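Local structure of carbohydrate binding module family 33 and 10 domain protein (Teredinibacter turnerae, 6RW7) at residues 5-10 with 96-101; 114-119 with 166-171. The protein probably binds cellulose and cleaves it oxidatively at a copper centre as an AA10 lytic polysaccharide monooxygenase, of which this chain is the catalytic domain. One frame throughout, in Å; residues are numbered along the deposited sequence.

Interaction 1 of 2, residues 5-10 with 96-101; sequences ESPPSR and QTFVWD. With CU (copper (II) ion), chain C.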
loop_
_atom_site.group_PDB
_atom_site.type_symbol
_atom_site.label_atom_id
_atom_site.label_comp_id
_atom_site.label_asym_id
_atom_site.label_seq_id
_atom_site.Cartn_x
_atom_site.Cartn_y
_atom_site.Cartn_z
ATOM N N GLU A 5 3.598 -2.424 -6.720
ATOM C CA GLU A 5 3.385 -3.336 -7.864
ATOM C C GLU A 5 3.627 -4.788 -7.459
ATOM O O GLU A 5 2.894 -5.667 -7.951
ATOM C CB GLU A 5 4.308 -2.899 -8.994
ATOM C CG GLU A 5 4.321 -3.833 -10.184
ATOM C CD GLU A 5 5.087 -3.250 -11.358
ATOM O OE1 GLU A 5 4.884 -2.071 -11.676
ATOM O OE2 GLU A 5 5.885 -3.992 -11.940
ATOM N N SER A 6 4.643 -5.045 -6.649
ATOM C CA SER A 6 5.030 -6.416 -6.253
ATOM C C SER A 6 5.446 -6.412 -4.796
ATOM O O SER A 6 6.302 -5.619 -4.443
ATOM C CB SER A 6 6.157 -6.940 -7.119
ATOM O OG SER A 6 6.456 -8.254 -6.707
ATOM N N PRO A 7 4.865 -7.246 -3.906
ATOM C CA PRO A 7 3.674 -8.041 -4.210
ATOM C C PRO A 7 2.522 -7.107 -4.570
ATOM O O PRO A 7 2.542 -5.910 -4.227
ATOM C CB PRO A 7 3.374 -8.756 -2.898
ATOM C CG PRO A 7 3.970 -7.813 -1.868
ATOM C CD PRO A 7 5.260 -7.331 -2.497
ATOM N N PRO A 8 1.527 -7.588 -5.333
ATOM C CA PRO A 8 0.534 -6.680 -5.881
ATOM C C PRO A 8 -0.354 -6.078 -4.795
ATOM O O PRO A 8 -1.064 -6.790 -4.112
ATOM C CB PRO A 8 -0.286 -7.525 -6.858
ATOM C CG PRO A 8 -0.015 -8.951 -6.429
ATOM C CD PRO A 8 1.377 -8.957 -5.835
ATOM N N SER A 9 -0.355 -4.751 -4.725
ATOM C CA SER A 9 -1.220 -3.981 -3.812
ATOM C C SER A 9 -2.656 -3.975 -4.317
ATOM O O SER A 9 -2.947 -4.408 -5.447
ATOM C CB SER A 9 -0.749 -2.549 -3.676
ATOM O OG SER A 9 -0.912 -1.852 -4.901
ATOM N N ARG A 10 -3.541 -3.420 -3.507
ATOM C CA ARG A 10 -4.948 -3.242 -3.926
ATOM C C ARG A 10 -4.987 -2.428 -5.221
ATOM O O ARG A 10 -5.873 -2.688 -6.053
ATOM C CB ARG A 10 -5.757 -2.573 -2.822
ATOM C CG ARG A 10 -5.934 -3.471 -1.609
ATOM C CD ARG A 10 -6.786 -2.891 -0.514
ATOM N NE ARG A 10 -6.930 -3.888 0.547
ATOM C CZ ARG A 10 -7.715 -3.763 1.609
ATOM N NH1 ARG A 10 -8.436 -2.661 1.810
ATOM N NH2 ARG A 10 -7.790 -4.782 2.458
ATOM N N GLN A 96 12.261 -9.826 2.001
ATOM C CA GLN A 96 11.410 -9.695 0.791
ATOM C C GLN A 96 11.689 -8.327 0.170
ATOM O O GLN A 96 11.937 -7.372 0.921
ATOM C CB GLN A 96 9.916 -9.857 1.100
ATOM C CG GLN A 96 9.506 -11.194 1.734
ATOM C CD GLN A 96 9.809 -12.415 0.893
ATOM O OE1 GLN A 96 9.859 -12.326 -0.327
ATOM N NE2 GLN A 96 10.029 -13.560 1.540
ATOM N N THR A 97 11.597 -8.234 -1.150
ATOM C CA THR A 97 11.701 -6.955 -1.887
ATOM C C THR A 97 10.296 -6.456 -2.213
ATOM O O THR A 97 9.504 -7.201 -2.827
ATOM C CB THR A 97 12.596 -7.060 -3.123
ATOM O OG1 THR A 97 13.861 -7.504 -2.641
ATOM C CG2 THR A 97 12.766 -5.729 -3.818
ATOM N N PHE A 98 10.005 -5.219 -1.838
ATOM C CA PHE A 98 8.747 -4.526 -2.206
ATOM C C PHE A 98 9.056 -3.564 -3.346
ATOM O O PHE A 98 10.043 -2.844 -3.256
ATOM C CB PHE A 98 8.165 -3.765 -1.017
ATOM C CG PHE A 98 7.638 -4.660 0.067
ATOM C CD1 PHE A 98 8.486 -5.190 1.028
ATOM C CD2 PHE A 98 6.300 -5.008 0.100
ATOM C CE1 PHE A 98 7.999 -6.067 1.987
ATOM C CE2 PHE A 98 5.813 -5.846 1.088
ATOM C CZ PHE A 98 6.667 -6.398 2.008
ATOM N N VAL A 99 8.246 -3.572 -4.384
ATOM C CA VAL A 99 8.478 -2.746 -5.592
ATOM C C VAL A 99 7.383 -1.690 -5.644
ATOM O O VAL A 99 6.180 -2.046 -5.857
ATOM C CB VAL A 99 8.484 -3.614 -6.854
ATOM C CG1 VAL A 99 8.732 -2.746 -8.073
ATOM C CG2 VAL A 99 9.507 -4.747 -6.773
ATOM N N TRP A 100 7.773 -0.439 -5.456
ATOM C CA TRP A 100 6.868 0.703 -5.726
ATOM C C TRP A 100 6.992 1.039 -7.205
ATOM O O TRP A 100 8.117 1.322 -7.667
ATOM C CB TRP A 100 7.223 1.910 -4.880
ATOM C CG TRP A 100 6.741 1.842 -3.466
ATOM C CD1 TRP A 100 7.285 1.178 -2.404
ATOM C CD2 TRP A 100 5.554 2.462 -2.979
ATOM N NE1 TRP A 100 6.528 1.377 -1.282
ATOM C CE2 TRP A 100 5.476 2.187 -1.599
ATOM C CE3 TRP A 100 4.576 3.261 -3.566
ATOM C CZ2 TRP A 100 4.434 2.673 -0.809
ATOM C CZ3 TRP A 100 3.544 3.738 -2.781
ATOM C CH2 TRP A 100 3.468 3.427 -1.426
ATOM N N ASP A 101 5.870 1.099 -7.912
ATOM C CA ASP A 101 5.835 1.698 -9.257
ATOM C C ASP A 101 5.582 3.186 -9.092
ATOM O O ASP A 101 4.550 3.553 -8.507
ATOM C CB ASP A 101 4.751 1.118 -10.164
ATOM C CG ASP A 101 4.799 1.818 -11.512
ATOM O OD1 ASP A 101 4.248 2.903 -11.623
ATOM O OD2 ASP A 101 5.477 1.330 -12.391
HETATM CU CU CU C . 6.122 -0.981 -13.070
HETATM O O HOH W 1 8.679 -8.256 -5.083
HETATM O O HOH W 2 7.198 0.012 -14.693
#
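Strand 3-6 runs antiparallel to strand 96-101, and the two meet at the hydrogen-bonded pair S6 and V99, whose CA atoms lie 5.1 Å apart. V99 N donates to S6 O at 2.8 Å. In return V99 O takes the stronger of two bonds from E5 N at 2.7 Å and a long, weak one from S6 N, so that E5 and S6 together face a single residue. This is a classic beta bulge; it turns E5 toward strand 96-101, while S6 and V99 lay their side chains on one and the same face of the sheet.

Both acids, E5 and D101, hold CG anti to the backbone N, E5 (chi1 173°) with its chain extended beyond, and this lets both reach the same copper(II) ion. The two carboxylate planes are 22° apart. E5 OE1 binds the ion at 2.2 Å and D101 OD2 at 2.5 Å; H165 and a water are further ligands. The cation probably offsets the repulsion between the acids, and S103 holds D101 OD1. In this immunoglobulin-like sandwich, typical of the AA10 domain, 3-6 is an edge strand, and the site is distinct from the copper(I) centre at H1 and H107.

Within the bulge, S6 CB packs on CG2 of V99, a beta-branched residue well suited to a strand, and a water bridges S6 OG to T97 O. P7, preceded by a cis peptide, turns the chain away from the sheet. Its CD comes 3.6 Å from F98 CD2, and CG lies near CE2 of the same ring. An alanine here would probably leave a gap beside CD2 and CE2 of F98 and deprive the turn of proline's support for the cis peptide. Past the turn, S9 is the N-cap of the helix that begins at R10, its OG bonded to Q12 N.

Interaction 2 of 2, residues 114-119 with 166-171; sequences LVFYIT and INVTCN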
loop_
_atom_site.group_PDB
_atom_site.type_symbol
_atom_site.label_atom_id
_atom_site.label_comp_id
_atom_site.label_asym_id
_atom_site.label_seq_id
_atom_site.Cartn_x
_atom_site.Cartn_y
_atom_site.Cartn_z
ATOM N N LEU A 114 10.621 5.023 2.894
ATOM C CA LEU A 114 9.665 3.947 2.570
ATOM C C LEU A 114 9.359 3.270 3.903
ATOM O O LEU A 114 10.299 2.809 4.572
ATOM C CB LEU A 114 10.310 2.951 1.600
ATOM C CG LEU A 114 10.623 3.383 0.163
ATOM C CD1 LEU A 114 9.389 3.798 -0.581
ATOM C CD2 LEU A 114 11.742 4.410 0.064
ATOM N N VAL A 115 8.099 3.260 4.303
ATOM C CA VAL A 115 7.667 2.786 5.643
ATOM C C VAL A 115 6.634 1.688 5.444
ATOM O O VAL A 115 5.783 1.839 4.579
ATOM C CB VAL A 115 7.103 3.965 6.465
ATOM C CG1 VAL A 115 6.855 3.583 7.901
ATOM C CG2 VAL A 115 8.025 5.176 6.409
ATOM N N PHE A 116 6.700 0.630 6.251
ATOM C CA PHE A 116 5.789 -0.523 6.117
ATOM C C PHE A 116 5.328 -0.973 7.492
ATOM O O PHE A 116 6.176 -1.198 8.376
ATOM C CB PHE A 116 6.486 -1.707 5.461
ATOM C CG PHE A 116 7.028 -1.480 4.077
ATOM C CD1 PHE A 116 8.218 -0.797 3.876
ATOM C CD2 PHE A 116 6.330 -1.932 2.974
ATOM C CE1 PHE A 116 8.721 -0.636 2.593
ATOM C CE2 PHE A 116 6.822 -1.741 1.700
ATOM C CZ PHE A 116 8.009 -1.090 1.510
ATOM N N TYR A 117 4.025 -1.176 7.604
ATOM C CA TYR A 117 3.364 -1.743 8.792
ATOM C C TYR A 117 2.676 -3.036 8.387
ATOM O O TYR A 117 2.258 -3.154 7.240
ATOM C CB TYR A 117 2.315 -0.779 9.327
ATOM C CG TYR A 117 2.818 0.521 9.889
ATOM C CD1 TYR A 117 3.158 1.585 9.067
ATOM C CD2 TYR A 117 2.876 0.715 11.262
ATOM C CE1 TYR A 117 3.607 2.773 9.616
ATOM C CE2 TYR A 117 3.259 1.921 11.815
ATOM C CZ TYR A 117 3.610 2.966 10.985
ATOM O OH TYR A 117 4.050 4.164 11.512
ATOM N N ILE A 118 2.513 -3.952 9.340
ATOM C CA ILE A 118 1.747 -5.198 9.091
ATOM C C ILE A 118 0.708 -5.340 10.189
ATOM O O ILE A 118 0.906 -4.806 11.301
ATOM C CB ILE A 118 2.694 -6.414 8.973
ATOM C CG1 ILE A 118 1.976 -7.627 8.377
ATOM C CG2 ILE A 118 3.392 -6.724 10.287
ATOM C CD1 ILE A 118 2.920 -8.680 7.895
ATOM N N THR A 119 -0.349 -6.073 9.882
ATOM C CA THR A 119 -1.369 -6.430 10.879
ATOM C C THR A 119 -0.712 -7.201 12.035
ATOM O O THR A 119 0.311 -7.884 11.857
ATOM C CB THR A 119 -2.540 -7.150 10.207
ATOM O OG1 THR A 119 -2.027 -8.110 9.272
ATOM C CG2 THR A 119 -3.471 -6.178 9.511
ATOM N N ILE A 166 10.911 1.980 -7.344
ATOM C CA ILE A 166 11.779 1.959 -6.139
ATOM C C ILE A 166 11.679 0.559 -5.549
ATOM O O ILE A 166 10.550 0.098 -5.294
ATOM C CB ILE A 166 11.387 3.030 -5.108
ATOM C CG1 ILE A 166 11.519 4.451 -5.660
ATOM C CG2 ILE A 166 12.176 2.833 -3.831
ATOM C CD1 ILE A 166 10.893 5.527 -4.795
ATOM N N ASN A 167 12.811 -0.115 -5.351
ATOM C CA ASN A 167 12.864 -1.461 -4.747
ATOM C C ASN A 167 13.376 -1.313 -3.309
ATOM O O ASN A 167 14.442 -0.707 -3.114
ATOM C CB ASN A 167 13.761 -2.404 -5.547
ATOM C CG ASN A 167 13.384 -2.519 -7.007
ATOM O OD1 ASN A 167 12.200 -2.562 -7.352
ATOM N ND2 ASN A 167 14.386 -2.585 -7.879
ATOM N N VAL A 168 12.610 -1.782 -2.332
ATOM C CA VAL A 168 13.015 -1.723 -0.908
ATOM C C VAL A 168 13.088 -3.150 -0.401
ATOM O O VAL A 168 12.083 -3.858 -0.540
ATOM C CB VAL A 168 12.020 -0.978 -0.010
ATOM C CG1 VAL A 168 12.645 -0.655 1.337
ATOM C CG2 VAL A 168 11.383 0.225 -0.629
ATOM N N THR A 169 14.160 -3.511 0.290
ATOM C CA THR A 169 14.293 -4.846 0.914
ATOM C C THR A 169 13.952 -4.730 2.396
ATOM O O THR A 169 14.489 -3.832 3.070
ATOM C CB THR A 169 15.682 -5.409 0.615
ATOM O OG1 THR A 169 15.794 -5.432 -0.807
ATOM C CG2 THR A 169 15.867 -6.795 1.186
ATOM N N CYS A 170 13.077 -5.607 2.879
ATOM C CA CYS A 170 12.529 -5.546 4.248
ATOM C C CYS A 170 12.608 -6.939 4.859
ATOM O O CYS A 170 12.494 -7.923 4.120
ATOM C CB CYS A 170 11.071 -5.098 4.250
ATOM S SG CYS A 170 10.759 -3.395 3.701
ATOM N N ASN A 171 12.709 -6.996 6.182
ATOM C CA ASN A 171 12.538 -8.248 6.954
ATOM C C ASN A 171 11.064 -8.347 7.360
ATOM O O ASN A 171 10.658 -7.676 8.320
ATOM C CB ASN A 171 13.459 -8.250 8.176
ATOM C CG ASN A 171 13.367 -9.524 8.979
ATOM O OD1 ASN A 171 13.027 -10.582 8.451
ATOM N ND2 ASN A 171 13.647 -9.419 10.267
#
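The sulfur of C170 is held from two directions: SG is bonded to C142 in a disulfide, and it also sits over one face of the F116 ring, 4.0 Å from the centroid and 29° off the normal. Its nearest ring atoms are CD1 and CE1, both 3.6 Å from SG. With SG anti to the carbonyl carbon (chi1 -66°), C170 reaches inward to both partners. A polarisable sulfur suits this buried place, where no hydrogen bond joins the two strands.

V168, two residues earlier, divides its branches between two partners. CG1 meets F116 CE1 tip to tip at 4.1 Å, and CG2 presses on L114 CG at 3.3 Å, closer than usual van der Waals contact. L114 CB also touches that methyl. Farther along, L114 CD2 lies 4.2 Å from I166 CG2, and both residues also pack on W185. Branched aliphatic side chains fit such a strand, since they fill the space between sheets without polar groups needing partners.

The segment axes of 114-118 and 166-171 pass 9.2 Å apart with a crossing angle of -43°, and alternate residues face inward from each. Strand 111-118 belongs to the mixed sheet and strand 165-172 to the antiparallel one, so this is face-to-face packing of two sheets, the hydrophobic core characteristic of an immunoglobulin-like beta sandwich.

The two contacts lie side by side, their centres about 9 Å apart, and come in series along the chain: interaction 1 closes at D101 before interaction 2 opens at L114. Strand 96-101 is the link between them. It pairs with 3-6 on one flank and with 165-172 on the other, where F98 N probably bonds to V168 O and W100 N to I166 O. Interaction 1 is therefore pairing within the antiparallel sheet, and interaction 2 packs that sheet on the mixed one. F98 belongs to both neighbourhoods, its ring meeting F116. The copper(II) site at E5 and D101 is thus built on a sheet backed by the sandwich core.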